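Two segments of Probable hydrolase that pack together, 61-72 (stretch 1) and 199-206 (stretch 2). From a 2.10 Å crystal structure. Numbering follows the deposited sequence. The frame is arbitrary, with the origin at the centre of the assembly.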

ATOM      1  N   ALA A  61     -14.220  -4.007   6.996  1.00 23.54           N
ATOM      2  CA  ALA A  61     -13.153  -3.105   6.541  1.00 24.14           C
ATOM      3  C   ALA A  61     -13.598  -1.656   6.775  1.00 27.67           C
ATOM      4  O   ALA A  61     -14.740  -1.312   6.518  1.00 25.43           O
ATOM      5  N   GLY A  62     -12.714  -0.838   7.326  1.00 27.69           N
ATOM      6  CA  GLY A  62     -12.961   0.580   7.622  1.00 24.74           C
ATOM      7  C   GLY A  62     -13.835   0.786   8.845  1.00 24.68           C
ATOM      8  O   GLY A  62     -14.240   1.890   9.058  1.00 28.81           O
ATOM      9  N   HIS A  63     -14.102  -0.253   9.621  1.00 27.52           N
ATOM     10  CA  HIS A  63     -14.954  -0.210  10.829  1.00 20.43           C
ATOM     11  C   HIS A  63     -14.220  -0.823  12.022  1.00 23.43           C
ATOM     12  O   HIS A  63     -13.317  -1.578  11.815  1.00 19.80           O
ATOM     13  N   GLY A  64     -14.602  -0.441  13.230  1.00 20.26           N
ATOM     14  CA  GLY A  64     -14.070  -1.030  14.461  1.00 25.04           C
ATOM     15  C   GLY A  64     -12.560  -1.004  14.472  1.00 24.90           C
ATOM     16  O   GLY A  64     -11.968   0.035  14.301  1.00 22.60           O
ATOM     17  N   HIS A  65     -11.973  -2.164  14.631  1.00 22.17           N
ATOM     18  CA  HIS A  65     -10.507  -2.281  14.633  1.00 22.15           C
ATOM     19  C   HIS A  65      -9.943  -2.927  13.361  1.00 27.29           C
ATOM     20  O   HIS A  65      -8.733  -3.223  13.298  1.00 23.34           O
ATOM     21  N   SER A  66     -10.770  -3.133  12.335  1.00 24.93           N
ATOM     22  CA  SER A  66     -10.274  -3.706  11.089  1.00 24.78           C
ATOM     23  C   SER A  66      -9.505  -2.645  10.311  1.00 20.73           C
ATOM     24  O   SER A  66      -9.783  -1.457  10.408  1.00 23.17           O
ATOM     25  N   ALA A  67      -8.586  -3.086   9.472  1.00 25.19           N
ATOM     26  CA  ALA A  67      -7.875  -2.123   8.654  1.00 20.59           C
ATOM     27  C   ALA A  67      -8.822  -1.408   7.703  1.00 24.05           C
ATOM     28  O   ALA A  67      -9.859  -1.943   7.306  1.00 23.96           O
ATOM     29  N   HIS A  68      -8.456  -0.175   7.356  1.00 24.06           N
ATOM     30  CA  HIS A  68      -8.995   0.489   6.182  1.00 25.52           C
ATOM     31  C   HIS A  68      -8.479  -0.191   4.915  1.00 25.08           C
ATOM     32  O   HIS A  68      -7.371  -0.723   4.874  1.00 30.80           O
ATOM     33  N   ARG A  69      -9.299  -0.173   3.877  1.00 27.39           N
ATOM     34  CA  ARG A  69      -8.881  -0.712   2.589  1.00 27.61           C
ATOM     35  C   ARG A  69      -7.730   0.107   2.009  1.00 28.77           C
ATOM     36  O   ARG A  69      -7.581   1.296   2.296  1.00 24.96           O
ATOM     37  N   ALA A  70      -6.941  -0.534   1.152  1.00 27.41           N
ATOM     38  CA  ALA A  70      -5.864   0.157   0.449  1.00 32.21           C
ATOM     39  C   ALA A  70      -6.406   1.294  -0.416  1.00 38.17           C
ATOM     40  O   ALA A  70      -7.609   1.394  -0.702  1.00 31.00           O
ATOM     41  N   GLU A  71      -5.488   2.174  -0.822  1.00 34.06           N
ATOM     42  CA  GLU A  71      -5.836   3.342  -1.626  1.00 33.31           C
ATOM     43  C   GLU A  71      -6.600   2.944  -2.886  1.00 26.54           C
ATOM     44  O   GLU A  71      -6.231   1.978  -3.561  1.00 29.65           O
ATOM     45  N   GLY A  72      -7.606   3.730  -3.243  1.00 29.34           N
ATOM     46  CA  GLY A  72      -8.405   3.504  -4.431  1.00 31.18           C
ATOM     47  C   GLY A  72      -9.435   2.383  -4.357  1.00 33.61           C
ATOM     48  O   GLY A  72     -10.287   2.311  -5.240  1.00 29.15           O
ATOM     49  N   TRP A 199     -14.647   9.029  16.050  1.00 34.56           N
ATOM     50  CA  TRP A 199     -15.262   7.726  15.713  1.00 37.44           C
ATOM     51  C   TRP A 199     -14.434   7.222  14.521  1.00 35.16           C
ATOM     52  O   TRP A 199     -14.498   7.858  13.486  1.00 30.92           O
ATOM     53  N   ARG A 200     -13.671   6.141  14.676  1.00 26.03           N
ATOM     54  CA  ARG A 200     -12.751   5.650  13.626  1.00 31.46           C
ATOM     55  C   ARG A 200     -13.575   5.318  12.394  1.00 30.35           C
ATOM     56  O   ARG A 200     -14.490   4.552  12.496  1.00 30.46           O
ATOM     57  N   THR A 201     -13.168   5.808  11.248  1.00 32.72           N
ATOM     58  CA  THR A 201     -13.965   5.599  10.052  1.00 34.28           C
ATOM     59  C   THR A 201     -13.140   5.967   8.820  1.00 40.43           C
ATOM     60  O   THR A 201     -12.061   6.561   8.912  1.00 37.11           O
ATOM     61  N   ASP A 202     -13.613   5.511   7.677  1.00 41.05           N
ATOM     62  CA  ASP A 202     -12.997   5.808   6.396  1.00 35.28           C
ATOM     63  C   ASP A 202     -13.939   6.761   5.683  1.00 39.00           C
ATOM     64  O   ASP A 202     -15.143   6.488   5.570  1.00 35.37           O
ATOM     65  N   ALA A 203     -13.410   7.913   5.279  1.00 36.44           N
ATOM     66  CA  ALA A 203     -14.236   8.884   4.583  1.00 42.27           C
ATOM     67  C   ALA A 203     -14.836   8.307   3.308  1.00 39.58           C
ATOM     68  O   ALA A 203     -15.868   8.791   2.847  1.00 36.99           O
ATOM     69  N   ARG A 204     -14.219   7.286   2.720  1.00 35.26           N
ATOM     70  CA  ARG A 204     -14.808   6.693   1.530  1.00 36.40           C
ATOM     71  C   ARG A 204     -16.168   6.076   1.831  1.00 36.05           C
ATOM     72  O   ARG A 204     -16.954   5.864   0.904  1.00 35.10           O
ATOM     73  N   LEU A 205     -16.437   5.747   3.098  1.00 30.67           N
ATOM     74  CA  LEU A 205     -17.704   5.145   3.460  1.00 35.77           C
ATOM     75  C   LEU A 205     -18.872   6.084   3.182  1.00 38.17           C
ATOM     76  O   LEU A 205     -20.016   5.626   3.191  1.00 36.50           O
ATOM     77  N   THR A 206     -18.612   7.391   2.987  1.00 32.67           N
ATOM     78  CA  THR A 206     -19.667   8.361   2.677  1.00 41.70           C
ATOM     79  C   THR A 206     -19.964   8.460   1.188  1.00 42.48           C
ATOM     80  O   THR A 206     -20.903   9.159   0.810  1.00 39.79           O
TER

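Two arginines, Arg 200 and Arg 204, reach from stretch 2 to carbonyl oxygens of stretch 1, and no direct hydrogen bond across this contact involves a side chain of stretch 1. The example illustrates a general principle: a segment without regular secondary structure can leave some carbonyl groups without backbone partners, and a guanidinium can gather them.

Arg 200 points toward stretch 1 with chi1 to chi3 all t, an extended arm that carries its guanidinium to the type II' turn running from His 63 to Ser 66. There NH1 of Arg 200 donates to Gly 64 O at 3.0 Å, while NH1 and NH2 each make a weak bond to Ser 66 O, both at 2.9 Å. One face of the same group lies flat on the ring of His 68 (m), with centres 3.8 Å apart and planes at 14°. Although His 68 NE2 is 3.2 Å from Arg 200 NH2, the angle is poor, so the pair is a stack and not a hydrogen bond. His 68 ND1, buried by the contact, has no partner in the model.

Arg 204 (chi1 m, chi2 t, chi3 m) forms the second clamp. Arg 204 NH2 donates to Arg 69 O at 2.6 Å and Arg 204 NH1 to Ala 70 O at 2.7 Å, both acceptors near the guanidinium plane. Asp 202 (t) steadies this arm through a salt bridge, Asp 202 OD2 to Arg 204 NH2 at 3.0 Å.

Between the clamps the two backbones come close at Gly 62, where an ideal CB would sit tightly against Asp 202 CB, 3.5 Å away. Leu 205 (m, t) adds apolar packing, Leu 205 CD1 lying 3.7 Å from His 63 CE1. Water 1 bridges the backbones, its O donating to Gly 62 O (3.0 Å) and Arg 200 O (3.2 Å) while accepting from Thr 201 OG1 (2.6 Å).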

ATOM      1  CB  ALA A  61     -12.878  -3.352   5.088  1.00 25.96           C
ATOM      2  CB  HIS A  63     -16.260  -0.982  10.634  1.00 24.48           C
ATOM      3  CG  HIS A  63     -17.199  -0.460   9.605  1.00 21.23           C
ATOM      4  ND1 HIS A  63     -16.962  -0.555   8.282  1.00 19.86           N
ATOM      5  CD2 HIS A  63     -18.415   0.092   9.716  1.00 26.34           C
ATOM      6  CE1 HIS A  63     -17.960  -0.051   7.623  1.00 24.98           C
ATOM      7  NE2 HIS A  63     -18.853   0.346   8.468  1.00 22.22           N
ATOM      8  CB  HIS A  65     -10.065  -3.046  15.891  1.00 25.51           C
ATOM      9  CG  HIS A  65     -10.280  -2.261  17.160  1.00 25.24           C
ATOM     10  ND1 HIS A  65     -10.215  -2.820  18.416  1.00 29.95           N
ATOM     11  CD2 HIS A  65     -10.597  -0.956  17.345  1.00 21.62           C
ATOM     12  CE1 HIS A  65     -10.467  -1.886  19.321  1.00 28.66           C
ATOM     13  NE2 HIS A  65     -10.706  -0.747  18.695  1.00 25.74           N
ATOM     14  CB  SER A  66     -11.436  -4.263  10.235  1.00 17.38           C
ATOM     15  OG  SER A  66     -11.789  -5.563  10.696  1.00 22.18           O
ATOM     16  CB  ALA A  67      -6.777  -2.835   7.869  1.00 25.22           C
ATOM     17  CB  HIS A  68      -8.592   1.969   6.153  1.00 24.30           C
ATOM     18  CG  HIS A  68      -9.029   2.736   7.343  1.00 34.78           C
ATOM     19  ND1 HIS A  68     -10.331   2.728   7.792  1.00 32.69           N
ATOM     20  CD2 HIS A  68      -8.327   3.495   8.216  1.00 32.75           C
ATOM     21  CE1 HIS A  68     -10.418   3.469   8.879  1.00 37.69           C
ATOM     22  NE2 HIS A  68      -9.216   3.941   9.157  1.00 33.20           N
ATOM     23  CB  ARG A  69     -10.040  -0.687   1.592  1.00 26.45           C
ATOM     24  CG  ARG A  69     -11.270  -1.534   1.981  1.00 28.06           C
ATOM     25  CD  ARG A  69     -12.148  -1.796   0.743  1.00 29.22           C
ATOM     26  NE  ARG A  69     -13.387  -2.473   1.084  1.00 27.81           N
ATOM     27  CZ  ARG A  69     -13.449  -3.733   1.504  1.00 27.40           C
ATOM     28  NH1 ARG A  69     -12.351  -4.449   1.612  1.00 27.20           N
ATOM     29  NH2 ARG A  69     -14.619  -4.274   1.800  1.00 27.53           N
ATOM     30  CB  ALA A  70      -5.069  -0.828  -0.409  1.00 33.38           C
ATOM     31  CB  GLU A  71      -4.552   4.050  -2.063  1.00 46.37           C
ATOM     32  CG  GLU A  71      -3.695   4.585  -0.968  1.00 65.38           C
ATOM     33  CD  GLU A  71      -3.923   6.063  -0.758  1.00 72.49           C
ATOM     34  OE1 GLU A  71      -2.944   6.770  -0.433  1.00 92.94           O
ATOM     35  OE2 GLU A  71      -5.078   6.518  -0.927  1.00 67.44           O
ATOM     36  CB  TRP A 199     -16.763   7.873  15.415  1.00 31.45           C
ATOM     37  CG  TRP A 199     -17.621   7.921  16.639  1.00 24.93           C
ATOM     38  CD1 TRP A 199     -18.008   9.022  17.333  1.00 30.41           C
ATOM     39  CD2 TRP A 199     -18.166   6.806  17.346  1.00 28.33           C
ATOM     40  NE1 TRP A 199     -18.751   8.671  18.415  1.00 30.90           N
ATOM     41  CE2 TRP A 199     -18.868   7.317  18.448  1.00 28.28           C
ATOM     42  CE3 TRP A 199     -18.142   5.430  17.148  1.00 27.30           C
ATOM     43  CZ2 TRP A 199     -19.541   6.498  19.342  1.00 29.08           C
ATOM     44  CZ3 TRP A 199     -18.803   4.621  18.035  1.00 28.52           C
ATOM     45  CH2 TRP A 199     -19.497   5.149  19.114  1.00 32.53           C
ATOM     46  CB  ARG A 200     -11.963   4.437  14.112  1.00 31.05           C
ATOM     47  CG  ARG A 200     -11.025   3.854  13.072  1.00 27.17           C
ATOM     48  CD  ARG A 200     -10.014   2.868  13.615  1.00 25.43           C
ATOM     49  NE  ARG A 200      -9.172   2.412  12.538  1.00 29.56           N
ATOM     50  CZ  ARG A 200      -9.520   1.498  11.659  1.00 33.60           C
ATOM     51  NH1 ARG A 200     -10.689   0.903  11.759  1.00 26.05           N
ATOM     52  NH2 ARG A 200      -8.692   1.163  10.695  1.00 27.66           N
ATOM     53  CB  THR A 201     -15.257   6.427  10.125  1.00 39.41           C
ATOM     54  OG1 THR A 201     -16.198   5.946   9.163  1.00 40.30           O
ATOM     55  CG2 THR A 201     -14.967   7.902   9.863  1.00 41.06           C
ATOM     56  CB  ASP A 202     -12.761   4.525   5.620  1.00 33.56           C
ATOM     57  CG  ASP A 202     -11.816   4.691   4.463  1.00 32.15           C
ATOM     58  OD1 ASP A 202     -11.937   5.675   3.669  1.00 34.07           O
ATOM     59  OD2 ASP A 202     -10.972   3.768   4.310  1.00 28.62           O
ATOM     60  CB  ALA A 203     -13.412  10.125   4.257  1.00 47.20           C
ATOM     61  CB  ARG A 204     -13.866   5.636   0.939  1.00 38.22           C
ATOM     62  CG  ARG A 204     -12.590   6.224   0.322  1.00 37.77           C
ATOM     63  CD  ARG A 204     -11.696   5.094  -0.158  1.00 44.93           C
ATOM     64  NE  ARG A 204     -10.880   4.594   0.940  1.00 35.24           N
ATOM     65  CZ  ARG A 204      -9.933   3.677   0.814  1.00 35.72           C
ATOM     66  NH1 ARG A 204      -9.682   3.128  -0.370  1.00 34.56           N
ATOM     67  NH2 ARG A 204      -9.248   3.301   1.885  1.00 36.10           N
ATOM     68  CB  LEU A 205     -17.713   4.764   4.946  1.00 33.74           C
ATOM     69  CG  LEU A 205     -16.834   3.545   5.248  1.00 32.97           C
ATOM     70  CD1 LEU A 205     -16.613   3.321   6.697  1.00 33.12           C
ATOM     71  CD2 LEU A 205     -17.441   2.284   4.624  1.00 31.25           C
ATOM     72  CB  THR A 206     -19.309   9.790   3.179  1.00 37.20           C
ATOM     73  OG1 THR A 206     -18.199  10.342   2.432  1.00 45.66           O
ATOM     74  CG2 THR A 206     -18.953   9.773   4.606  1.00 44.09           C
TER
HETATM   75  O   HOH W   1     -16.456   3.549  10.155  1.00 36.95           O